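PDB 7DVR: HTH marR-type domain-containing protein from Streptococcus agalactiae serotype III, which binds heme as a sensor and, as in other MarR-type helix-turn-helix proteins, probably binds DNA to regulate transcription in response. Local coordinates for residues S51-D54 with A55-L59. Residues are numbered along the deposited sequence; the frame is centred on the assembly and turned at random.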
loop_
_atom_site.group_PDB
_atom_site.type_symbol
_atom_site.label_atom_id
_atom_site.label_comp_id
_atom_site.label_asym_id
_atom_site.label_seq_id
_atom_site.Cartn_x
_atom_site.Cartn_y
_atom_site.Cartn_z
ATOM N N SER A 51 -25.914 2.331 21.884
ATOM C CA SER A 51 -27.004 2.184 20.895
ATOM C C SER A 51 -26.328 2.090 19.508
ATOM O O SER A 51 -25.121 2.425 19.334
ATOM C CB SER A 51 -28.038 3.236 21.031
ATOM O OG SER A 51 -27.424 4.505 20.877
ATOM N N ILE A 52 -27.139 1.842 18.493
ATOM C CA ILE A 52 -26.604 1.899 17.113
ATOM C C ILE A 52 -26.158 3.322 16.819
ATOM O O ILE A 52 -25.094 3.510 16.264
ATOM C CB ILE A 52 -27.618 1.321 16.134
ATOM C CG1 ILE A 52 -27.841 -0.157 16.483
ATOM C CG2 ILE A 52 -27.100 1.489 14.727
ATOM C CD1 ILE A 52 -29.024 -0.797 15.838
ATOM N N LYS A 53 -26.921 4.296 17.286
ATOM C CA LYS A 53 -26.518 5.695 17.152
ATOM C C LYS A 53 -25.168 5.888 17.832
ATOM O O LYS A 53 -24.381 6.605 17.301
ATOM C CB LYS A 53 -27.562 6.604 17.813
ATOM C CG LYS A 53 -27.036 7.993 18.075
ATOM C CD LYS A 53 -28.162 9.041 18.174
ATOM C CE LYS A 53 -27.652 10.445 18.435
ATOM N NZ LYS A 53 -27.404 10.692 19.874
ATOM N N ASP A 54 -24.935 5.344 19.020
ATOM C CA ASP A 54 -23.613 5.548 19.658
ATOM C C ASP A 54 -22.566 4.919 18.753
ATOM O O ASP A 54 -21.462 5.507 18.601
ATOM C CB ASP A 54 -23.582 5.032 21.102
ATOM C CG ASP A 54 -24.515 5.775 22.052
ATOM O OD1 ASP A 54 -24.541 6.984 22.022
ATOM O OD2 ASP A 54 -25.182 5.135 22.834
ATOM N N ALA A 55 -22.870 3.743 18.188
ATOM C CA ALA A 55 -21.888 3.053 17.316
ATOM C C ALA A 55 -21.463 3.977 16.155
ATOM O O ALA A 55 -20.242 4.186 15.970
ATOM C CB ALA A 55 -22.426 1.727 16.834
ATOM N N GLU A 56 -22.428 4.540 15.417
ATOM C CA GLU A 56 -22.170 5.543 14.334
ATOM C C GLU A 56 -21.195 6.621 14.820
ATOM O O GLU A 56 -20.196 6.910 14.143
ATOM C CB GLU A 56 -23.439 6.289 13.898
ATOM C CG GLU A 56 -24.524 5.428 13.285
ATOM C CD GLU A 56 -25.933 6.004 13.306
ATOM O OE1 GLU A 56 -26.084 7.195 13.180
ATOM O OE2 GLU A 56 -26.868 5.226 13.443
ATOM N N GLU A 57 -21.504 7.258 15.945
ATOM C CA GLU A 57 -20.664 8.372 16.413
ATOM C C GLU A 57 -19.280 7.857 16.723
ATOM O O GLU A 57 -18.364 8.531 16.357
ATOM C CB GLU A 57 -21.266 9.106 17.604
ATOM C CG GLU A 57 -22.392 9.996 17.171
ATOM C CD GLU A 57 -23.334 10.401 18.287
ATOM O OE1 GLU A 57 -22.849 10.936 19.304
ATOM O OE2 GLU A 57 -24.543 10.208 18.127
ATOM N N ILE A 58 -19.166 6.729 17.414
ATOM C CA ILE A 58 -17.850 6.190 17.871
ATOM C C ILE A 58 -16.962 5.847 16.676
ATOM O O ILE A 58 -15.733 6.009 16.794
ATOM C CB ILE A 58 -18.046 4.950 18.748
ATOM C CG1 ILE A 58 -18.743 5.275 20.071
ATOM C CG2 ILE A 58 -16.725 4.255 19.003
ATOM C CD1 ILE A 58 -19.424 4.057 20.698
ATOM N N LEU A 59 -17.536 5.349 15.582
ATOM C CA LEU A 59 -16.730 4.941 14.393
ATOM C C LEU A 59 -16.808 5.956 13.242
ATOM O O LEU A 59 -16.287 5.660 12.159
ATOM C CB LEU A 59 -17.266 3.601 13.927
ATOM C CG LEU A 59 -17.091 2.459 14.913
ATOM C CD1 LEU A 59 -17.792 1.240 14.358
ATOM C CD2 LEU A 59 -15.612 2.148 15.171
#
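Ala-55 N donates to Ser-51 O (2.8 Å) and so closes the first turn of helix 52-59, which leads into helix 63-75 as the first helix of the helix-turn-helix in this winged domain; Ser-51, the N-cap, and Asp-54 form a capping box at its start. Further backbone bonds of the same i to i+4 kind follow, from Glu-56 N to Ile-52 O, from Glu-57 N to Lys-53 O, from Ile-58 N to Asp-54 O and from Leu-59 N to Ala-55 O.

The box satisfies amide groups that the helix itself cannot serve. Asp-54 N gives its hydrogen to Ser-51 OG (3.2 Å), and Ser-51 N returns a nearly straight bond to Asp-54 OD2 (3.0 Å, 171° at the hydrogen), meeting the anti side of that oxygen 25° out of the carboxylate plane. Asp-54 can turn back to the cap because its CG lies beside the backbone N (chi1 -64°). A short hydroxyl side chain suits the N-cap, and a carboxylate three residues on would also face the positive end of the helix dipole favourably.

On the outer surface, Lys-53 and Glu-57 stand one turn apart and form a salt bridge, NZ to OE2 at 3.4 Å. The two chains cross at a slant: with CG anti to the backbone N and the chain extended, Lys-53 carries CG and CE past Glu-57 OE2, CE at 3.1 Å, and a bend at chi4 then places NZ.

The apolar residues face the rest of the domain. Small, buried Ala-55 rests on Leu-38 of helix 34-44, while Ile-52 reaches Ala-66 of helix 63-75 and Leu-93 of strand 91-95. Farther along, Ile-58 lays its longer branch over the carbonyl of the preceding turn, with CG1 3.1 Å and CD1 3.3 Å from Asp-54 O.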